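Local structure of mevalonate kinase, putative (2HFS) at residues L58-Y70 and L98-S110. The protein probably catalyses the ATP-dependent phosphorylation of (R)-mevalonate to (R)-5-phosphomevalonate, an early step of isoprenoid and sterol biosynthesis. Residues are numbered along the deposited sequence; the frame is centred on the assembly and turned at random.
Sequences LQVDDQRPAIPGY and LKMFIGGPLVPSS
Pro108, Ile102 and Met100 bury the most surface against residues 58-70, where strands 58-62 and 97-103 run parallel as the two strands of a beta-alpha-beta unit connected through helix 70-88, in the N-terminal part of this GHMP kinase. Backbone bonds alternate between the strands, from Gln59 N to Leu98 O (2.8 Å) as far as Gln63 N to Ile102 O.

Leu58, Val60, Met100 and Ile102 share the sheet face covered by helices 70-88 and 114-130. Met100, a selenomethionine, runs fully extended, and its SE passes 3.8 Å from Leu58 CD2, with Val60 alongside. Ile102 splits its branches: CG1, roughly opposite the carbonyl carbon but turned some 25° off the staggered position (chi1 -34°), sends CD1 to 3.7 Å from Val60 CG1 and against the Asp62 carboxylate, whereas CG2 lies beside the aliphatic part of Arg64. That carboxylate grips Arg64 side-on, NE to OD1 and NH2 to OD2, both through syn lone pairs, which fixes the guanidinium in position for Pro108 CG to lie over one face, 3.4 Å from NH1. On the other sheet face, Asp61 OD2 meets the edge of the Phe101 ring in its plane.

Past the strands, residues 104-107 loop round Pro65, whose CD lies against Gly104 O and Leu106 O, and the backbones close up again at Ala66 and Pro108. The Pro108 ring is wedged between Arg64, Ala66 and Tyr70; its CD is pressed tightly onto Ala66 CA. Pro108 O accepts a nearly straight hydrogen bond from Ile67 N (3.2 Å, 165° at the hydrogen). Tyr70, its chi1 of 174° carrying the ring away from the backbone N, lays one face over Pro108, whose CB comes within 3.4 Å of Tyr70 CE2.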
ATOM      1  N   LEU A  58      24.027  11.065  -1.199  1.00 14.16           N
ATOM      2  CA  LEU A  58      23.237  10.059  -1.896  1.00 13.57           C
ATOM      3  C   LEU A  58      22.726  10.641  -3.207  1.00 14.27           C
ATOM      4  O   LEU A  58      21.921  11.579  -3.221  1.00 13.01           O
ATOM      5  CB  LEU A  58      22.061   9.599  -1.007  1.00 14.07           C
ATOM      6  CG  LEU A  58      21.107   8.525  -1.537  1.00 13.70           C
ATOM      7  CD1 LEU A  58      21.849   7.191  -1.666  1.00 10.89           C
ATOM      8  CD2 LEU A  58      19.873   8.394  -0.640  1.00 13.71           C
ATOM      9  N   GLN A  59      23.189  10.071  -4.311  1.00 12.09           N
ATOM     10  CA  GLN A  59      22.746  10.516  -5.633  1.00 12.09           C
ATOM     11  C   GLN A  59      21.571   9.655  -6.085  1.00 12.40           C
ATOM     12  O   GLN A  59      21.730   8.450  -6.224  1.00 12.25           O
ATOM     13  CB  GLN A  59      23.878  10.394  -6.652  1.00 13.32           C
ATOM     14  CG  GLN A  59      25.193  11.085  -6.261  1.00 16.94           C
ATOM     15  CD  GLN A  59      25.010  12.511  -5.758  1.00 19.67           C
ATOM     16  OE1 GLN A  59      24.295  13.311  -6.375  1.00 21.07           O
ATOM     17  NE2 GLN A  59      25.651  12.830  -4.634  1.00 19.43           N
ATOM     18  N   VAL A  60      20.407  10.263  -6.304  1.00 11.70           N
ATOM     19  CA  VAL A  60      19.207   9.475  -6.622  1.00 11.12           C
ATOM     20  C   VAL A  60      18.873   9.517  -8.089  1.00 11.01           C
ATOM     21  O   VAL A  60      18.684  10.601  -8.678  1.00 10.29           O
ATOM     22  CB  VAL A  60      17.951   9.888  -5.813  1.00 12.18           C
ATOM     23  CG1 VAL A  60      16.716   9.041  -6.223  1.00 11.03           C
ATOM     24  CG2 VAL A  60      18.184   9.753  -4.330  1.00 11.83           C
ATOM     25  N   ASP A  61      18.765   8.321  -8.656  1.00  9.42           N
ATOM     26  CA  ASP A  61      18.388   8.130 -10.051  1.00 10.94           C
ATOM     27  C   ASP A  61      17.072   7.361 -10.036  1.00 10.32           C
ATOM     28  O   ASP A  61      17.039   6.129 -10.049  1.00  9.64           O
ATOM     29  CB  ASP A  61      19.514   7.407 -10.788  1.00 10.50           C
ATOM     30  CG  ASP A  61      19.219   7.165 -12.259  1.00 14.26           C
ATOM     31  OD1 ASP A  61      18.287   7.789 -12.858  1.00 10.94           O
ATOM     32  OD2 ASP A  61      19.929   6.347 -12.901  1.00 13.80           O
ATOM     33  N   ASP A  62      15.988   8.132  -9.946  1.00 10.05           N
ATOM     34  CA  ASP A  62      14.651   7.607  -9.716  1.00  9.34           C
ATOM     35  C   ASP A  62      13.974   7.344 -11.050  1.00 10.69           C
ATOM     36  O   ASP A  62      13.521   8.283 -11.755  1.00  9.82           O
ATOM     37  CB  ASP A  62      13.836   8.606  -8.869  1.00 11.18           C
ATOM     38  CG  ASP A  62      12.563   8.001  -8.294  1.00  9.71           C
ATOM     39  OD1 ASP A  62      12.088   6.965  -8.823  1.00  9.72           O
ATOM     40  OD2 ASP A  62      11.969   8.522  -7.322  1.00  5.69           O
ATOM     41  N   GLN A  63      13.904   6.061 -11.401  1.00  8.87           N
ATOM     42  CA  GLN A  63      13.321   5.644 -12.673  1.00  9.12           C
ATOM     43  C   GLN A  63      12.044   4.813 -12.568  1.00  8.66           C
ATOM     44  O   GLN A  63      11.622   4.183 -13.530  1.00  7.53           O
ATOM     45  CB  GLN A  63      14.362   4.924 -13.522  1.00 11.10           C
ATOM     46  CG  GLN A  63      15.653   5.685 -13.651  1.00 11.45           C
ATOM     47  CD  GLN A  63      16.304   5.533 -14.999  1.00 11.32           C
ATOM     48  OE1 GLN A  63      15.951   4.642 -15.785  1.00 11.71           O
ATOM     49  NE2 GLN A  63      17.273   6.417 -15.279  1.00 12.10           N
ATOM     50  N   ARG A  64      11.405   4.845 -11.411  1.00  7.74           N
ATOM     51  CA  ARG A  64      10.084   4.234 -11.244  1.00  8.49           C
ATOM     52  C   ARG A  64       9.059   4.766 -12.259  1.00  8.15           C
ATOM     53  O   ARG A  64       9.099   5.955 -12.622  1.00  7.87           O
ATOM     54  CB  ARG A  64       9.565   4.477  -9.817  1.00  6.28           C
ATOM     55  CG  ARG A  64      10.444   3.948  -8.738  1.00 10.32           C
ATOM     56  CD  ARG A  64       9.966   4.329  -7.363  1.00  6.06           C
ATOM     57  NE  ARG A  64      10.102   5.752  -7.080  1.00  9.89           N
ATOM     58  CZ  ARG A  64       9.440   6.379  -6.122  1.00  7.49           C
ATOM     59  NH1 ARG A  64       8.582   5.695  -5.363  1.00  4.73           N
ATOM     60  NH2 ARG A  64       9.643   7.683  -5.908  1.00  5.91           N
ATOM     61  N   PRO A  65       8.156   3.899 -12.726  1.00  8.34           N
ATOM     62  CA  PRO A  65       7.112   4.305 -13.634  1.00  8.22           C
ATOM     63  C   PRO A  65       5.963   5.020 -12.921  1.00  8.06           C
ATOM     64  O   PRO A  65       4.806   4.613 -13.034  1.00  8.55           O
ATOM     65  CB  PRO A  65       6.640   2.974 -14.249  1.00  8.07           C
ATOM     66  CG  PRO A  65       6.877   1.953 -13.195  1.00  8.41           C
ATOM     67  CD  PRO A  65       8.110   2.447 -12.445  1.00  8.30           C
ATOM     68  N   ALA A  66       6.299   6.081 -12.202  1.00  8.11           N
ATOM     69  CA  ALA A  66       5.320   6.844 -11.455  1.00  8.33           C
ATOM     70  C   ALA A  66       4.382   7.619 -12.383  1.00  9.65           C
ATOM     71  O   ALA A  66       4.747   7.958 -13.514  1.00 10.80           O
ATOM     72  CB  ALA A  66       6.025   7.776 -10.480  1.00  9.46           C
ATOM     73  N   ILE A  67       3.156   7.856 -11.923  1.00 11.42           N
ATOM     74  CA  ILE A  67       2.227   8.715 -12.686  1.00 10.95           C
ATOM     75  C   ILE A  67       2.841  10.109 -12.862  1.00 11.45           C
ATOM     76  O   ILE A  67       3.718  10.491 -12.080  1.00  9.88           O
ATOM     77  CB  ILE A  67       0.843   8.810 -11.975  1.00 10.49           C
ATOM     78  CG1 ILE A  67       0.988   9.319 -10.538  1.00 12.37           C
ATOM     79  CG2 ILE A  67       0.157   7.465 -11.998  1.00 14.09           C
ATOM     80  CD1 ILE A  67      -0.266   9.948 -10.005  1.00 15.61           C
ATOM     81  N   PRO A  68       2.381  10.875 -13.857  1.00 12.39           N
ATOM     82  CA  PRO A  68       2.967  12.190 -14.130  1.00 13.85           C
ATOM     83  C   PRO A  68       2.951  13.133 -12.939  1.00 13.73           C
ATOM     84  O   PRO A  68       1.902  13.334 -12.308  1.00 15.13           O
ATOM     85  CB  PRO A  68       2.090  12.740 -15.255  1.00 12.90           C
ATOM     86  CG  PRO A  68       1.561  11.533 -15.938  1.00 15.27           C
ATOM     87  CD  PRO A  68       1.302  10.556 -14.811  1.00 13.71           C
ATOM     88  N   GLY A  69       4.124  13.700 -12.641  1.00 15.29           N
ATOM     89  CA  GLY A  69       4.292  14.669 -11.549  1.00 13.43           C
ATOM     90  C   GLY A  69       4.531  14.112 -10.154  1.00 14.13           C
ATOM     91  O   GLY A  69       4.929  14.862  -9.245  1.00 12.37           O
ATOM     92  N   TYR A  70       4.273  12.815  -9.973  1.00 11.75           N
ATOM     93  CA  TYR A  70       4.369  12.189  -8.659  1.00 12.96           C
ATOM     94  C   TYR A  70       5.782  12.289  -8.090  1.00 12.56           C
ATOM     95  O   TYR A  70       5.954  12.670  -6.940  1.00 10.39           O
ATOM     96  CB  TYR A  70       3.902  10.728  -8.662  1.00 14.30           C
ATOM     97  CG  TYR A  70       4.136  10.035  -7.314  1.00 13.07           C
ATOM     98  CD1 TYR A  70       3.123   9.959  -6.369  1.00 16.69           C
ATOM     99  CD2 TYR A  70       5.386   9.476  -6.990  1.00 15.44           C
ATOM    100  CE1 TYR A  70       3.329   9.351  -5.127  1.00 12.36           C
ATOM    101  CE2 TYR A  70       5.606   8.864  -5.729  1.00 13.25           C
ATOM    102  CZ  TYR A  70       4.558   8.800  -4.822  1.00 14.58           C
ATOM    103  OH  TYR A  70       4.710   8.193  -3.596  1.00 16.33           O
ATOM    104  N   LEU A  98      26.936   7.414  -2.197  1.00 12.22           N
ATOM    105  CA  LEU A  98      26.294   6.305  -2.878  1.00 12.26           C
ATOM    106  C   LEU A  98      25.531   6.801  -4.101  1.00 12.03           C
ATOM    107  O   LEU A  98      24.922   7.872  -4.084  1.00 11.97           O
ATOM    108  CB  LEU A  98      25.302   5.582  -1.935  1.00 11.76           C
ATOM    109  CG  LEU A  98      25.833   4.867  -0.677  1.00 13.59           C
ATOM    110  CD1 LEU A  98      24.692   4.326   0.187  1.00 15.88           C
ATOM    111  CD2 LEU A  98      26.796   3.730  -1.001  1.00 15.65           C
ATOM    112  N   LYS A  99      25.544   6.000  -5.155  1.00 13.23           N
ATOM    113  CA  LYS A  99      24.608   6.189  -6.236  1.00 13.23           C
ATOM    114  C   LYS A  99      23.464   5.216  -6.013  1.00 13.76           C
ATOM    115  O   LYS A  99      23.705   4.028  -5.786  1.00 12.60           O
ATOM    116  CB  LYS A  99      25.286   5.941  -7.586  1.00 13.91           C
ATOM    117  CG  LYS A  99      26.095   7.154  -8.060  1.00 16.76           C
ATOM    118  CD  LYS A  99      26.937   6.845  -9.300  1.00 18.53           C
ATOM    119  CE  LYS A  99      26.218   7.163 -10.581  1.00 19.02           C
ATOM    120  NZ  LYS A  99      27.131   7.005 -11.757  1.00 23.59           N
HETATM  121  N   MSE A 100      22.243   5.739  -6.086  1.00 11.89           N
HETATM  122  CA  MSE A 100      21.016   4.984  -5.839  1.00 13.29           C
HETATM  123  C   MSE A 100      20.232   4.915  -7.153  1.00 12.58           C
HETATM  124  O   MSE A 100      19.927   5.949  -7.768  1.00 11.98           O
HETATM  125  CB  MSE A 100      20.202   5.704  -4.758  1.00 15.05           C
HETATM  126  CG  MSE A 100      18.998   4.938  -4.251  1.00 16.68           C
HETATM  127 SE   MSE A 100      18.041   5.931  -2.831  1.00 24.06          SE
HETATM  128  CE  MSE A 100      16.613   4.684  -2.660  1.00 18.57           C
ATOM    129  N   PHE A 101      19.922   3.706  -7.606  1.00  9.38           N
ATOM    130  CA  PHE A 101      19.023   3.555  -8.750  1.00  9.86           C
ATOM    131  C   PHE A 101      17.686   3.019  -8.259  1.00  9.75           C
ATOM    132  O   PHE A 101      17.666   2.025  -7.536  1.00  9.87           O
ATOM    133  CB  PHE A 101      19.631   2.623  -9.793  1.00 10.79           C
ATOM    134  CG  PHE A 101      18.725   2.365 -10.967  1.00 14.13           C
ATOM    135  CD1 PHE A 101      18.756   3.211 -12.081  1.00 17.74           C
ATOM    136  CD2 PHE A 101      17.845   1.285 -10.960  1.00 14.56           C
ATOM    137  CE1 PHE A 101      17.917   2.983 -13.176  1.00 15.31           C
ATOM    138  CE2 PHE A 101      16.988   1.050 -12.055  1.00 13.22           C
ATOM    139  CZ  PHE A 101      17.026   1.892 -13.156  1.00 14.72           C
ATOM    140  N   ILE A 102      16.577   3.686  -8.602  1.00  9.77           N
ATOM    141  CA  ILE A 102      15.253   3.171  -8.164  1.00  9.30           C
ATOM    142  C   ILE A 102      14.414   2.718  -9.343  1.00  9.85           C
ATOM    143  O   ILE A 102      14.167   3.502 -10.271  1.00  9.47           O
ATOM    144  CB  ILE A 102      14.431   4.187  -7.318  1.00  9.95           C
ATOM    145  CG1 ILE A 102      15.310   5.081  -6.433  1.00  9.20           C
ATOM    146  CG2 ILE A 102      13.378   3.441  -6.472  1.00  8.44           C
ATOM    147  CD1 ILE A 102      14.492   6.136  -5.682  1.00  8.61           C
ATOM    148  N   GLY A 103      13.927   1.478  -9.266  1.00  8.38           N
ATOM    149  CA  GLY A 103      13.182   0.854 -10.359  1.00  9.55           C
ATOM    150  C   GLY A 103      12.041  -0.040  -9.918  1.00  8.84           C
ATOM    151  O   GLY A 103      11.279   0.308  -9.001  1.00 11.48           O
ATOM    152  N   GLY A 104      11.877  -1.167 -10.614  1.00 11.21           N
ATOM    153  CA  GLY A 104      10.772  -2.110 -10.314  1.00  9.58           C
ATOM    154  C   GLY A 104       9.476  -1.682 -10.988  1.00  7.08           C
ATOM    155  O   GLY A 104       9.345  -0.516 -11.363  1.00  9.06           O
ATOM    156  N   PRO A 105       8.530  -2.600 -11.181  1.00  8.17           N
ATOM    157  CA  PRO A 105       7.336  -2.315 -12.011  1.00  7.38           C
ATOM    158  C   PRO A 105       6.200  -1.608 -11.291  1.00  7.56           C
ATOM    159  O   PRO A 105       5.279  -1.146 -11.946  1.00  8.88           O
ATOM    160  CB  PRO A 105       6.889  -3.707 -12.468  1.00  8.31           C
ATOM    161  CG  PRO A 105       7.237  -4.566 -11.342  1.00  6.65           C
ATOM    162  CD  PRO A 105       8.506  -3.987 -10.679  1.00  7.86           C
ATOM    163  N   LEU A 106       6.256  -1.516  -9.958  1.00  7.96           N
ATOM    164  CA  LEU A 106       5.233  -0.768  -9.203  1.00  8.67           C
ATOM    165  C   LEU A 106       5.097   0.671  -9.688  1.00  9.34           C
ATOM    166  O   LEU A 106       6.094   1.347  -9.879  1.00  9.15           O
ATOM    167  CB  LEU A 106       5.531  -0.772  -7.709  1.00  9.53           C
ATOM    168  CG  LEU A 106       4.465  -0.200  -6.755  1.00  3.36           C
ATOM    169  CD1 LEU A 106       3.211  -1.022  -6.847  1.00  7.07           C
ATOM    170  CD2 LEU A 106       4.989  -0.171  -5.304  1.00  8.96           C
ATOM    171  N   VAL A 107       3.859   1.139  -9.846  1.00 10.05           N
ATOM    172  CA  VAL A 107       3.590   2.523 -10.270  1.00  7.44           C
ATOM    173  C   VAL A 107       3.265   3.421  -9.062  1.00  7.83           C
ATOM    174  O   VAL A 107       2.154   3.373  -8.546  1.00  6.70           O
ATOM    175  CB  VAL A 107       2.407   2.577 -11.306  1.00 10.07           C
ATOM    176  CG1 VAL A 107       1.962   4.056 -11.625  1.00  8.94           C
ATOM    177  CG2 VAL A 107       2.759   1.807 -12.568  1.00 11.63           C
ATOM    178  N   PRO A 108       4.210   4.244  -8.605  1.00  7.21           N
ATOM    179  CA  PRO A 108       3.906   5.166  -7.509  1.00  7.18           C
ATOM    180  C   PRO A 108       2.775   6.098  -7.870  1.00  7.83           C
ATOM    181  O   PRO A 108       2.767   6.681  -8.969  1.00  8.74           O
ATOM    182  CB  PRO A 108       5.211   5.942  -7.321  1.00  8.75           C
ATOM    183  CG  PRO A 108       6.269   5.005  -7.811  1.00  8.09           C
ATOM    184  CD  PRO A 108       5.600   4.397  -9.061  1.00  4.54           C
ATOM    185  N   SER A 109       1.810   6.159  -6.964  0.50  5.19           N
ATOM    186  CA  SER A 109       0.586   6.942  -7.078  0.50  6.08           C
ATOM    187  C   SER A 109      -0.009   6.920  -5.677  0.50  6.43           C
ATOM    188  O   SER A 109       0.225   5.978  -4.932  0.50  3.41           O
ATOM    189  CB  SER A 109      -0.376   6.266  -8.067  0.50  4.91           C
ATOM    190  OG  SER A 109      -1.514   7.069  -8.324  0.50  4.88           O
ATOM    191  N   SER A 110      -0.768   7.947  -5.307  1.00  8.79           N
ATOM    192  CA  SER A 110      -1.421   7.973  -4.006  1.00 11.59           C
ATOM    193  C   SER A 110      -2.270   6.712  -3.746  1.00 11.12           C
ATOM    194  O   SER A 110      -3.055   6.295  -4.598  1.00 13.17           O
ATOM    195  CB  SER A 110      -2.267   9.252  -3.878  1.00 12.43           C
ATOM    196  OG  SER A 110      -2.947   9.276  -2.656  1.00 18.78           O
TER